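PDB 3DB2: putative NADPH-dependent oxidoreductase from Desulfitobacterium hafniense DCB-2, which is a putative NADPH-dependent oxidoreductase, probably binding the dinucleotide in its Rossmann-fold domain, with a substrate that remains unidentified. Local coordinates for residues Val266-Ser271 with Val295-Val300; Gln85-Gly90 with Gln111-Thr116; Gly176-Gln181 with Thr233-Pro238. All blocks are in the same frame, centred on the assembly; numbering follows the deposited sequence.

Contact 1 of 3, residues Val266-Ser271 with Val295-Val300; sequences VTDEHS and VDFESV. With GOL (glycerol), chain E.
Asp268 turns its carboxylate onto the extended chain at Ser299-Val300, its CG anti to the carbonyl carbon, and overlaps the rim of the Phe297 ring. OD2 accepts the N-H of Val300 (N to OD2 3.0 Å) through its anti lone pair, and at 154° the bond is reasonably straight. OD1 lies 3.5 Å from Phe297 CE1, the carboxylate and ring planes being 74° apart. Beside them Ser271 OG meets the ring at its edge, 3.5 Å from CZ. Backbone bonds from Glu269 N to Val266 O and from His270 N to Thr267 O make the 3-10 turn. The short Ser299 side chain, OG 3.6 Å from Asp268 CB, lets the CA atoms of both residues approach to 5.3 Å. A water also joins the loops, accepting from Asp268 N and donating to Val300 O. This ties the loop before strand 271-278 to the one between strand 290-295 and helix 302-316, at the outer side of the mixed sheet.

Glycerol, probably from the crystallisation liquor, covers one face of the Phe297 ring with C3; its O3 takes the N-H of Phe297 and donates to Asp296 OD1, and O2 donates to Ser271 O. Asp268 also receives the N-H groups of Gly130 (OD2) and Ala131 (OD1), so one buried carboxylate ties three chain segments together. Three N-H donors would probably stabilise the charged form, consistent with a buried, ionised aspartate here.

Contact 2 of 3, residues Gln85-Gly90 with Gln111-Thr116; sequences QCARSG and QVIKET
This is a helix-to-helix contact at the C-terminal ends of helices 79-88 and 103-116, inside the Rossmann-fold domain, apolar where the helices face each other and water-bridged on the exposed side. Ala87 points at the other helix, and its methyl is small enough to let the backbones approach: the CA atoms of Arg88 and Thr116 are 6.4 Å apart. Ala87 CB lies 3.7 Å from Thr116 OG1 and 4.4 Å from both Val112 CG2 and Ile113 CD1. Thr116 suits a helix end facing a neighbour, since its OG1 is spent on Val112 O one turn back (2.6 Å), leaving CG2 to rest against Ala87 O.

The two helices follow one another in the alternating beta-alpha pattern, with strand 92-96 between them in the chain; Ile93 of that strand touches Cys86 and Ile113. Gly90, positive in phi, ends the first helix as C-prime of a Schellman motif.

On the exposed side the extended Arg88 chain crosses Val112 at about a right angle, NE 3.9 Å from CG2. Its NH2 stays 4.3 Å from Glu115 OE1, beyond salt-bridge range, and one water spans NE to that oxygen. A second water, weakly held by NH2, reaches the same carboxylate oxygen, both waters lying in the guanidinium plane.

Contact 3 of 3, residues Gly176-Gln181 with Thr233-Pro238; sequences GGPLTQ and TNWACP
Two glycines with positive phi, Gly176 and Gly177, bring the chain into the one-turn helix 178-181, whose first residue, Pro178, lies beside the end of strand 228-234, its CA 5.7 Å from that of Thr233. A side chain on Gly176 would run into Leu179 CD2, and one on Gly177 into Pro178 CD. Gly177 is the N-cap, and proline suits the first turn that follows because its nitrogen has no hydrogen to offer.

The pyrrolidine ring lies over one face of the Trp235 indole. Pro178 CB stands 3.5 Å above the centroid of the five-membered ring, only 2° off its normal, a well-centred CH-pi contact. Pro178 CD lies 3.4 Å from Trp235 CE3, above the CD2-CE3 border of the six-membered ring, and the flat backbone at Gly177 continues the cover, its carbonyl C 3.6 Å from Trp235 CZ3. At the indole edge Gln181, bent at chi2, sets CG 3.8 Å from CZ2. An alanine in place of Trp235 would remove the whole indole, and would probably leave Pro178 and the glycine turn without the broad surface they pack on.

Thr233 faces the same helix: its CB lies 4.1 Å from Pro178 CB, and OG1 comes 3.9 Å from Leu179 CD1. The hydroxyl is bonded to Asn217 ND2, which also donates to Gly176 O, so one amide links strand end and turn. At the last residue of the strand, Asn234 OD1 accepts from Ala236 N in an Asx turn, while its ND2 donates to Ser148 OG of the second subunit.

Within the GFO/IDH/MocA C-terminal domain the short helix covers the end of a mixed-sheet strand; it also packs on helix 324-343, through Leu179 and Thr180 on Val334, and on strand 216-223, through Pro178 and Leu179 on Asn217.

Overall arrangement
Along the chain the contacts close in the order 2, 3, 1, each finished before the next opens. Contact 2 lies in the N-terminal Rossmann domain, between two helices that accompany its parallel sheet. Contacts 1 and 3 are both tied to the large mixed sheet: contact 3 at the end of strand 228-234, one of the inner strands, contact 1 in the loops bordering strands 271-278 and 290-295 at one outer side. The centres of contacts 1 and 2 are about 36 Å apart, those of 2 and 3 about 33 Å, and those of 1 and 3 about 25 Å. Contact 2 concerns the probable dinucleotide-binding domain, whereas contact 3 lies by the subunit interface and contact 1 at the surface.

Contact 1 of 3, residues Val266-Ser271 with Val295-Val300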
ATOM      1  N   VAL C 266     -12.231 -18.358 -16.937  1.00 20.59           N
ATOM      2  CA  VAL C 266     -10.897 -17.973 -17.382  1.00 21.77           C
ATOM      3  C   VAL C 266     -10.305 -16.764 -16.663  1.00 22.31           C
ATOM      4  O   VAL C 266      -9.251 -16.218 -17.007  1.00 19.47           O
ATOM      5  CB  VAL C 266     -10.899 -17.686 -18.910  1.00 24.17           C
ATOM      6  CG1 VAL C 266     -11.074 -18.966 -19.704  1.00 29.17           C
ATOM      7  CG2 VAL C 266     -11.984 -16.690 -19.292  1.00 33.22           C
ATOM      8  N   THR C 267     -10.968 -16.280 -15.625  1.00 19.10           N
ATOM      9  CA  THR C 267     -10.514 -15.121 -14.869  1.00 19.13           C
ATOM     10  C   THR C 267      -9.071 -15.300 -14.375  1.00 19.12           C
ATOM     11  O   THR C 267      -8.265 -14.381 -14.503  1.00 20.29           O
ATOM     12  CB  THR C 267     -11.387 -14.884 -13.637  1.00 18.72           C
ATOM     13  OG1 THR C 267     -12.704 -14.582 -14.121  1.00 18.04           O
ATOM     14  CG2 THR C 267     -10.962 -13.657 -12.829  1.00 12.99           C
ATOM     15  N   ASP C 268      -8.787 -16.488 -13.837  1.00 19.82           N
ATOM     16  CA  ASP C 268      -7.422 -16.725 -13.352  1.00 21.32           C
ATOM     17  C   ASP C 268      -6.348 -16.599 -14.422  1.00 22.83           C
ATOM     18  O   ASP C 268      -5.176 -16.340 -14.119  1.00 19.26           O
ATOM     19  CB  ASP C 268      -7.342 -18.114 -12.753  1.00 19.38           C
ATOM     20  CG  ASP C 268      -7.798 -18.234 -11.316  1.00 25.67           C
ATOM     21  OD1 ASP C 268      -7.288 -17.475 -10.464  1.00 23.96           O
ATOM     22  OD2 ASP C 268      -8.671 -19.083 -11.002  1.00 21.10           O
ATOM     23  N   GLU C 269      -6.695 -16.809 -15.690  1.00 23.88           N
ATOM     24  CA  GLU C 269      -5.704 -16.744 -16.755  1.00 19.92           C
ATOM     25  C   GLU C 269      -5.304 -15.299 -17.030  1.00 18.93           C
ATOM     26  O   GLU C 269      -4.256 -15.081 -17.638  1.00 23.37           O
ATOM     27  CB  GLU C 269      -6.226 -17.351 -18.067  1.00 22.07           C
ATOM     28  CG  GLU C 269      -6.525 -18.832 -17.951  1.00 25.05           C
ATOM     29  CD  GLU C 269      -6.947 -19.466 -19.269  1.00 32.92           C
ATOM     30  OE1 GLU C 269      -6.477 -19.025 -20.343  1.00 46.33           O
ATOM     31  OE2 GLU C 269      -7.753 -20.418 -19.237  1.00 38.93           O
ATOM     32  N   HIS C 270      -6.123 -14.363 -16.574  1.00 13.96           N
ATOM     33  CA  HIS C 270      -5.820 -12.944 -16.723  1.00 21.61           C
ATOM     34  C   HIS C 270      -5.312 -12.350 -15.408  1.00 19.24           C
ATOM     35  O   HIS C 270      -5.658 -11.245 -14.987  1.00 22.14           O
ATOM     36  CB  HIS C 270      -7.053 -12.235 -17.279  1.00 19.61           C
ATOM     37  CG  HIS C 270      -7.366 -12.895 -18.604  1.00 25.82           C
ATOM     38  ND1 HIS C 270      -6.999 -12.327 -19.799  1.00 31.89           N
ATOM     39  CD2 HIS C 270      -7.970 -14.062 -18.919  1.00 26.35           C
ATOM     40  CE1 HIS C 270      -7.374 -13.108 -20.803  1.00 30.91           C
ATOM     41  NE2 HIS C 270      -7.979 -14.166 -20.300  1.00 28.23           N
ATOM     42  N   SER C 271      -4.443 -13.140 -14.769  1.00 19.12           N
ATOM     43  CA  SER C 271      -3.789 -12.716 -13.521  1.00 17.77           C
ATOM     44  C   SER C 271      -2.352 -13.222 -13.539  1.00 20.18           C
ATOM     45  O   SER C 271      -2.013 -14.103 -14.325  1.00 20.87           O
ATOM     46  CB  SER C 271      -4.571 -13.219 -12.316  1.00 14.30           C
ATOM     47  OG  SER C 271      -4.444 -14.612 -12.099  1.00 20.07           O
ATOM     48  N   VAL C 295       4.549 -17.927 -10.613  1.00 24.70           N
ATOM     49  CA  VAL C 295       3.839 -18.985  -9.913  1.00 17.41           C
ATOM     50  C   VAL C 295       2.601 -19.314 -10.745  1.00 26.32           C
ATOM     51  O   VAL C 295       1.753 -18.432 -10.923  1.00 26.73           O
ATOM     52  CB  VAL C 295       3.417 -18.639  -8.480  1.00 19.57           C
ATOM     53  CG1 VAL C 295       2.717 -19.803  -7.805  1.00 21.33           C
ATOM     54  CG2 VAL C 295       4.626 -18.224  -7.651  1.00 19.48           C
ATOM     55  N   ASP C 296       2.559 -20.547 -11.240  1.00 23.96           N
ATOM     56  CA  ASP C 296       1.348 -20.960 -11.995  1.00 23.45           C
ATOM     57  C   ASP C 296       0.463 -21.819 -11.107  1.00 20.80           C
ATOM     58  O   ASP C 296       0.898 -22.342 -10.084  1.00 24.59           O
ATOM     59  CB  ASP C 296       1.748 -21.617 -13.306  1.00 24.65           C
ATOM     60  CG  ASP C 296       2.325 -20.573 -14.249  1.00 31.48           C
ATOM     61  OD1 ASP C 296       1.585 -19.646 -14.649  1.00 41.51           O
ATOM     62  OD2 ASP C 296       3.527 -20.620 -14.575  1.00 33.51           O
ATOM     63  N   PHE C 297      -0.813 -21.931 -11.469  1.00 18.42           N
ATOM     64  CA  PHE C 297      -1.874 -22.511 -10.680  1.00 18.27           C
ATOM     65  C   PHE C 297      -3.078 -22.833 -11.575  1.00 24.83           C
ATOM     66  O   PHE C 297      -3.275 -22.211 -12.631  1.00 20.98           O
ATOM     67  CB  PHE C 297      -2.319 -21.580  -9.526  1.00 23.62           C
ATOM     68  CG  PHE C 297      -2.571 -20.155  -9.997  1.00 23.42           C
ATOM     69  CD1 PHE C 297      -3.780 -19.785 -10.568  1.00 22.53           C
ATOM     70  CD2 PHE C 297      -1.585 -19.193  -9.876  1.00 19.96           C
ATOM     71  CE1 PHE C 297      -3.973 -18.503 -11.016  1.00 18.55           C
ATOM     72  CE2 PHE C 297      -1.776 -17.911 -10.333  1.00 23.16           C
ATOM     73  CZ  PHE C 297      -2.978 -17.557 -10.921  1.00 22.84           C
ATOM     74  N   GLU C 298      -3.915 -23.793 -11.182  1.00 24.33           N
ATOM     75  CA  GLU C 298      -5.058 -24.119 -12.008  1.00 26.08           C
ATOM     76  C   GLU C 298      -6.122 -23.028 -11.845  1.00 24.50           C
ATOM     77  O   GLU C 298      -6.245 -22.407 -10.788  1.00 26.36           O
ATOM     78  CB  GLU C 298      -5.712 -25.448 -11.641  1.00 30.28           C
ATOM     79  CG  GLU C 298      -4.863 -26.688 -11.871  1.00 37.62           C
ATOM     80  CD  GLU C 298      -4.373 -26.822 -13.300  1.00 42.23           C
ATOM     81  OE1 GLU C 298      -5.196 -27.063 -14.208  1.00 44.48           O
ATOM     82  OE2 GLU C 298      -3.139 -26.703 -13.494  1.00 46.79           O
ATOM     83  N   SER C 299      -6.891 -22.846 -12.898  1.00 24.76           N
ATOM     84  CA  SER C 299      -8.022 -21.925 -12.904  1.00 22.39           C
ATOM     85  C   SER C 299      -9.181 -22.566 -12.151  1.00 22.20           C
ATOM     86  O   SER C 299      -9.293 -23.783 -12.174  1.00 23.06           O
ATOM     87  CB  SER C 299      -8.458 -21.601 -14.331  1.00 20.78           C
ATOM     88  OG  SER C 299      -7.441 -20.904 -15.025  1.00 26.12           O
ATOM     89  N   VAL C 300     -10.018 -21.728 -11.549  1.00 20.05           N
ATOM     90  CA  VAL C 300     -11.238 -22.092 -10.865  1.00 17.72           C
ATOM     91  C   VAL C 300     -12.319 -21.123 -11.327  1.00 19.11           C
ATOM     92  O   VAL C 300     -12.063 -19.902 -11.279  1.00 16.57           O
ATOM     93  CB  VAL C 300     -11.099 -21.974  -9.330  1.00 19.51           C
ATOM     94  CG1 VAL C 300     -12.381 -22.338  -8.607  1.00 20.49           C
ATOM     95  CG2 VAL C 300      -9.944 -22.828  -8.858  1.00 20.31           C
TER
HETATM   96  C1  GOL E 355      -2.845 -17.623 -15.226  1.00 41.90           C
HETATM   97  O1  GOL E 355      -3.241 -18.946 -15.497  1.00 31.91           O
HETATM   98  C2  GOL E 355      -1.457 -17.693 -14.638  1.00 42.26           C
HETATM   99  O2  GOL E 355      -0.944 -16.415 -14.377  1.00 27.66           O
HETATM  100  C3  GOL E 355      -1.388 -18.797 -13.532  1.00 38.59           C
HETATM  101  O3  GOL E 355      -1.112 -20.153 -13.982  1.00 27.44           O
HETATM  102  O   HOH W   1     -10.774 -18.422 -13.392  1.00 21.56           O

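Contact 2 of 3, residues Gln85-Gly90 with Gln111-Thr116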
ATOM      1  N   GLN C  85     -37.972 -13.463   3.766  1.00 21.82           N
ATOM      2  CA  GLN C  85     -39.111 -14.111   3.123  1.00 21.46           C
ATOM      3  C   GLN C  85     -38.746 -15.464   2.561  1.00 21.02           C
ATOM      4  O   GLN C  85     -39.477 -16.458   2.718  1.00 25.63           O
ATOM      5  CB  GLN C  85     -39.691 -13.209   2.034  1.00 23.79           C
ATOM      6  CG  GLN C  85     -41.096 -13.658   1.626  1.00 28.98           C
ATOM      7  CD  GLN C  85     -41.709 -12.937   0.463  1.00 25.19           C
ATOM      8  OE1 GLN C  85     -41.143 -12.022  -0.135  1.00 37.11           O
ATOM      9  NE2 GLN C  85     -42.920 -13.333   0.096  1.00 35.26           N
ATOM     10  N   CYS C  86     -37.579 -15.599   1.920  1.00 22.56           N
ATOM     11  CA  CYS C  86     -37.239 -16.911   1.344  1.00 19.70           C
ATOM     12  C   CYS C  86     -36.881 -17.930   2.411  1.00 19.02           C
ATOM     13  O   CYS C  86     -37.314 -19.068   2.384  1.00 19.70           O
ATOM     14  CB  CYS C  86     -36.082 -16.772   0.356  1.00 19.83           C
ATOM     15  SG  CYS C  86     -36.454 -15.708  -1.032  1.00 21.81           S
ATOM     16  N   ALA C  87     -36.069 -17.532   3.402  1.00 19.56           N
ATOM     17  CA  ALA C  87     -35.685 -18.475   4.442  1.00 15.61           C
ATOM     18  C   ALA C  87     -36.892 -18.939   5.242  1.00 17.32           C
ATOM     19  O   ALA C  87     -36.962 -20.110   5.659  1.00 20.25           O
ATOM     20  CB  ALA C  87     -34.629 -17.824   5.338  1.00 18.15           C
ATOM     21  N   ARG C  88     -37.861 -18.056   5.474  1.00 19.83           N
ATOM     22  CA  ARG C  88     -39.030 -18.506   6.243  1.00 25.72           C
ATOM     23  C   ARG C  88     -39.907 -19.459   5.441  1.00 25.16           C
ATOM     24  O   ARG C  88     -40.732 -20.145   6.064  1.00 30.68           O
ATOM     25  CB  ARG C  88     -39.829 -17.302   6.740  1.00 21.43           C
ATOM     26  CG  ARG C  88     -39.006 -16.301   7.512  1.00 32.81           C
ATOM     27  CD  ARG C  88     -39.810 -15.079   7.913  1.00 30.08           C
ATOM     28  NE  ARG C  88     -39.147 -14.474   9.079  1.00 36.51           N
ATOM     29  CZ  ARG C  88     -39.115 -13.198   9.425  1.00 36.58           C
ATOM     30  NH1 ARG C  88     -39.740 -12.286   8.688  1.00 36.18           N
ATOM     31  NH2 ARG C  88     -38.453 -12.850  10.527  1.00 41.42           N
ATOM     32  N   SER C  89     -39.747 -19.513   4.120  1.00 20.66           N
ATOM     33  CA  SER C  89     -40.406 -20.538   3.327  1.00 20.82           C
ATOM     34  C   SER C  89     -39.522 -21.758   3.116  1.00 24.06           C
ATOM     35  O   SER C  89     -39.817 -22.645   2.303  1.00 25.94           O
ATOM     36  CB  SER C  89     -40.822 -20.047   1.939  1.00 24.96           C
ATOM     37  OG  SER C  89     -42.050 -19.328   2.044  1.00 32.85           O
ATOM     38  N   GLY C  90     -38.417 -21.847   3.847  1.00 22.58           N
ATOM     39  CA  GLY C  90     -37.588 -23.040   3.838  1.00 20.29           C
ATOM     40  C   GLY C  90     -36.586 -23.080   2.710  1.00 17.82           C
ATOM     41  O   GLY C  90     -35.934 -24.097   2.500  1.00 17.87           O
ATOM     42  N   GLN C 111     -29.868 -13.707  12.062  1.00 25.47           N
ATOM     43  CA  GLN C 111     -30.901 -14.231  12.961  1.00 27.53           C
ATOM     44  C   GLN C 111     -31.882 -15.163  12.270  1.00 21.31           C
ATOM     45  O   GLN C 111     -32.227 -16.254  12.739  1.00 21.85           O
ATOM     46  CB  GLN C 111     -31.622 -13.019  13.545  1.00 31.04           C
ATOM     47  CG  GLN C 111     -32.930 -13.422  14.217  1.00 43.42           C
ATOM     48  CD  GLN C 111     -32.738 -13.901  15.643  1.00 47.01           C
ATOM     49  OE1 GLN C 111     -31.614 -14.144  16.087  1.00 53.14           O
ATOM     50  NE2 GLN C 111     -33.871 -14.029  16.339  1.00 55.48           N
ATOM     51  N   VAL C 112     -32.348 -14.726  11.092  1.00 20.99           N
ATOM     52  CA  VAL C 112     -33.324 -15.587  10.369  1.00 21.62           C
ATOM     53  C   VAL C 112     -32.696 -16.857   9.860  1.00 18.48           C
ATOM     54  O   VAL C 112     -33.376 -17.883   9.748  1.00 21.27           O
ATOM     55  CB  VAL C 112     -34.005 -14.763   9.265  1.00 24.21           C
ATOM     56  CG1 VAL C 112     -33.124 -14.622   8.025  1.00 23.86           C
ATOM     57  CG2 VAL C 112     -35.356 -15.375   8.868  1.00 34.40           C
ATOM     58  N   ILE C 113     -31.398 -16.864   9.532  1.00 20.05           N
ATOM     59  CA  ILE C 113     -30.710 -18.097   9.165  1.00 18.88           C
ATOM     60  C   ILE C 113     -30.549 -18.987  10.404  1.00 25.88           C
ATOM     61  O   ILE C 113     -30.781 -20.194  10.341  1.00 26.87           O
ATOM     62  CB  ILE C 113     -29.338 -17.836   8.533  1.00 23.86           C
ATOM     63  CG1 ILE C 113     -29.402 -16.998   7.247  1.00 20.12           C
ATOM     64  CG2 ILE C 113     -28.535 -19.108   8.259  1.00 23.65           C
ATOM     65  CD1 ILE C 113     -30.326 -17.452   6.152  1.00 26.44           C
ATOM     66  N   LYS C 114     -30.188 -18.388  11.538  1.00 25.46           N
ATOM     67  CA  LYS C 114     -30.161 -19.172  12.775  1.00 29.08           C
ATOM     68  C   LYS C 114     -31.525 -19.807  13.025  1.00 29.24           C
ATOM     69  O   LYS C 114     -31.616 -21.035  13.127  1.00 33.98           O
ATOM     70  CB  LYS C 114     -29.713 -18.260  13.931  1.00 31.31           C
ATOM     71  CG  LYS C 114     -28.224 -17.941  13.928  1.00 37.92           C
ATOM     72  CD  LYS C 114     -27.745 -16.955  14.973  1.00 44.03           C
ATOM     73  CE  LYS C 114     -28.522 -15.656  15.006  1.00 50.25           C
ATOM     74  NZ  LYS C 114     -28.059 -14.671  16.033  1.00 51.07           N
ATOM     75  N   GLU C 115     -32.553 -18.974  13.092  1.00 26.29           N
ATOM     76  CA  GLU C 115     -33.931 -19.383  13.293  1.00 32.08           C
ATOM     77  C   GLU C 115     -34.331 -20.549  12.381  1.00 33.28           C
ATOM     78  O   GLU C 115     -34.719 -21.629  12.830  1.00 38.41           O
ATOM     79  CB  GLU C 115     -34.933 -18.263  13.008  1.00 28.99           C
ATOM     80  CG  GLU C 115     -35.312 -17.403  14.181  1.00 38.17           C
ATOM     81  CD  GLU C 115     -35.599 -15.957  13.823  1.00 40.85           C
ATOM     82  OE1 GLU C 115     -35.978 -15.680  12.669  1.00 40.17           O
ATOM     83  OE2 GLU C 115     -35.452 -15.079  14.713  1.00 45.36           O
ATOM     84  N   THR C 116     -34.246 -20.315  11.078  1.00 28.27           N
ATOM     85  CA  THR C 116     -34.770 -21.287  10.113  1.00 24.92           C
ATOM     86  C   THR C 116     -33.848 -22.459   9.867  1.00 25.88           C
ATOM     87  O   THR C 116     -34.306 -23.551   9.495  1.00 32.48           O
ATOM     88  CB  THR C 116     -35.093 -20.527   8.816  1.00 24.55           C
ATOM     89  OG1 THR C 116     -33.902 -19.936   8.312  1.00 24.22           O
ATOM     90  CG2 THR C 116     -36.013 -19.332   9.110  1.00 24.08           C
TER
HETATM   91  O   HOH W   2     -37.827 -16.336  11.251  1.00 33.28           O
HETATM   92  O   HOH W   3     -36.554 -13.289  12.300  1.00 43.57           O

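Contact 3 of 3, residues Gly176-Gln181 with Thr233-Pro238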
ATOM      1  N   GLY C 176     -18.410   4.457   2.255  1.00 16.61           N
ATOM      2  CA  GLY C 176     -17.019   4.681   1.923  1.00 18.42           C
ATOM      3  C   GLY C 176     -16.795   4.645   0.436  1.00 18.53           C
ATOM      4  O   GLY C 176     -15.671   4.520  -0.065  1.00 21.20           O
ATOM      5  N   GLY C 177     -17.872   4.760  -0.352  1.00 18.93           N
ATOM      6  CA  GLY C 177     -17.734   4.751  -1.801  1.00 17.37           C
ATOM      7  C   GLY C 177     -17.211   3.428  -2.331  1.00 17.43           C
ATOM      8  O   GLY C 177     -17.881   2.398  -2.174  1.00 20.39           O
ATOM      9  N   PRO C 178     -16.034   3.427  -2.947  1.00 17.37           N
ATOM     10  CA  PRO C 178     -15.460   2.182  -3.446  1.00 16.82           C
ATOM     11  C   PRO C 178     -15.173   1.217  -2.299  1.00 15.43           C
ATOM     12  O   PRO C 178     -15.010   0.006  -2.529  1.00 18.36           O
ATOM     13  CB  PRO C 178     -14.195   2.633  -4.190  1.00 17.09           C
ATOM     14  CG  PRO C 178     -13.814   3.915  -3.498  1.00 15.62           C
ATOM     15  CD  PRO C 178     -15.141   4.576  -3.211  1.00 17.70           C
ATOM     16  N   LEU C 179     -15.111   1.703  -1.067  1.00 18.22           N
ATOM     17  CA  LEU C 179     -14.819   0.754   0.031  1.00 17.01           C
ATOM     18  C   LEU C 179     -15.826  -0.382   0.108  1.00 17.03           C
ATOM     19  O   LEU C 179     -15.488  -1.547   0.360  1.00 17.39           O
ATOM     20  CB  LEU C 179     -14.828   1.527   1.334  1.00 18.31           C
ATOM     21  CG  LEU C 179     -14.244   0.919   2.592  1.00 19.63           C
ATOM     22  CD1 LEU C 179     -12.940   0.203   2.274  1.00 25.37           C
ATOM     23  CD2 LEU C 179     -14.097   2.022   3.627  1.00 24.67           C
ATOM     24  N   THR C 180     -17.110  -0.056  -0.123  1.00 19.35           N
ATOM     25  CA  THR C 180     -18.120  -1.118  -0.185  1.00 18.70           C
ATOM     26  C   THR C 180     -18.050  -1.924  -1.466  1.00 19.10           C
ATOM     27  O   THR C 180     -17.837  -3.137  -1.439  1.00 25.68           O
ATOM     28  CB  THR C 180     -19.530  -0.504  -0.046  1.00 18.05           C
ATOM     29  OG1 THR C 180     -19.701   0.039   1.271  1.00 21.69           O
ATOM     30  CG2 THR C 180     -20.581  -1.578  -0.208  1.00 23.97           C
ATOM     31  N   GLN C 181     -18.215  -1.290  -2.617  1.00 22.84           N
ATOM     32  CA  GLN C 181     -18.361  -1.955  -3.896  1.00 23.46           C
ATOM     33  C   GLN C 181     -17.112  -2.750  -4.278  1.00 23.48           C
ATOM     34  O   GLN C 181     -17.228  -3.840  -4.842  1.00 30.16           O
ATOM     35  CB  GLN C 181     -18.635  -0.967  -5.036  1.00 24.33           C
ATOM     36  CG  GLN C 181     -20.014  -0.396  -5.176  1.00 37.19           C
ATOM     37  CD  GLN C 181     -21.051  -1.040  -4.271  1.00 44.67           C
ATOM     38  OE1 GLN C 181     -21.708  -2.018  -4.636  1.00 41.98           O
ATOM     39  NE2 GLN C 181     -21.189  -0.454  -3.078  1.00 44.86           N
ATOM     40  N   THR C 233      -8.655   1.779  -1.846  1.00 14.87           N
ATOM     41  CA  THR C 233      -9.860   1.679  -2.686  1.00 13.54           C
ATOM     42  C   THR C 233     -10.032   3.041  -3.353  1.00 16.32           C
ATOM     43  O   THR C 233      -9.978   4.072  -2.681  1.00 15.78           O
ATOM     44  CB  THR C 233     -11.124   1.286  -1.916  1.00 11.39           C
ATOM     45  OG1 THR C 233     -11.254   2.067  -0.725  1.00 14.28           O
ATOM     46  CG2 THR C 233     -11.053  -0.180  -1.511  1.00 16.62           C
ATOM     47  N   ASN C 234     -10.169   3.096  -4.664  1.00 14.66           N
ATOM     48  CA  ASN C 234     -10.040   4.356  -5.375  1.00 13.43           C
ATOM     49  C   ASN C 234     -10.980   4.342  -6.570  1.00 20.53           C
ATOM     50  O   ASN C 234     -10.966   3.328  -7.279  1.00 20.32           O
ATOM     51  CB  ASN C 234      -8.546   4.446  -5.724  1.00 18.58           C
ATOM     52  CG  ASN C 234      -8.145   5.814  -6.225  1.00 18.80           C
ATOM     53  OD1 ASN C 234      -8.909   6.327  -7.035  1.00 21.11           O
ATOM     54  ND2 ASN C 234      -7.004   6.334  -5.757  1.00 19.82           N
ATOM     55  N   TRP C 235     -11.757   5.396  -6.751  1.00 17.75           N
ATOM     56  CA  TRP C 235     -12.710   5.458  -7.873  1.00 16.40           C
ATOM     57  C   TRP C 235     -12.281   6.511  -8.878  1.00 19.39           C
ATOM     58  O   TRP C 235     -13.085   7.003  -9.654  1.00 20.09           O
ATOM     59  CB  TRP C 235     -14.140   5.710  -7.361  1.00 15.60           C
ATOM     60  CG  TRP C 235     -15.028   4.502  -7.300  1.00 18.77           C
ATOM     61  CD1 TRP C 235     -14.826   3.256  -7.839  1.00 18.54           C
ATOM     62  CD2 TRP C 235     -16.310   4.417  -6.644  1.00 19.06           C
ATOM     63  NE1 TRP C 235     -15.856   2.434  -7.564  1.00 20.76           N
ATOM     64  CE2 TRP C 235     -16.802   3.110  -6.829  1.00 21.18           C
ATOM     65  CE3 TRP C 235     -17.117   5.294  -5.914  1.00 18.81           C
ATOM     66  CZ2 TRP C 235     -18.019   2.645  -6.337  1.00 21.03           C
ATOM     67  CZ3 TRP C 235     -18.323   4.825  -5.428  1.00 19.31           C
ATOM     68  CH2 TRP C 235     -18.783   3.523  -5.625  1.00 22.54           C
ATOM     69  N   ALA C 236     -11.004   6.881  -8.825  1.00 17.63           N
ATOM     70  CA  ALA C 236     -10.466   8.024  -9.557  1.00 19.06           C
ATOM     71  C   ALA C 236      -9.258   7.694 -10.406  1.00 16.24           C
ATOM     72  O   ALA C 236      -8.471   8.613 -10.676  1.00 16.98           O
ATOM     73  CB  ALA C 236     -10.113   9.096  -8.516  1.00 29.27           C
ATOM     74  N   CYS C 237      -9.102   6.412 -10.787  1.00 15.62           N
ATOM     75  CA  CYS C 237      -7.975   6.014 -11.616  1.00 17.59           C
ATOM     76  C   CYS C 237      -8.214   4.748 -12.418  1.00 18.18           C
ATOM     77  O   CYS C 237      -9.144   3.984 -12.202  1.00 18.48           O
ATOM     78  CB  CYS C 237      -6.725   5.848 -10.714  1.00 19.52           C
ATOM     79  SG  CYS C 237      -6.956   4.536  -9.472  1.00 19.90           S
ATOM     80  N   PRO C 238      -7.380   4.469 -13.416  1.00 20.76           N
ATOM     81  CA  PRO C 238      -7.530   3.206 -14.142  1.00 18.78           C
ATOM     82  C   PRO C 238      -7.504   1.974 -13.238  1.00 22.37           C
ATOM     83  O   PRO C 238      -6.912   2.007 -12.150  1.00 20.08           O
ATOM     84  CB  PRO C 238      -6.333   3.193 -15.071  1.00 16.67           C
ATOM     85  CG  PRO C 238      -6.090   4.651 -15.326  1.00 22.12           C
ATOM     86  CD  PRO C 238      -6.299   5.307 -13.973  1.00 19.19           C
TER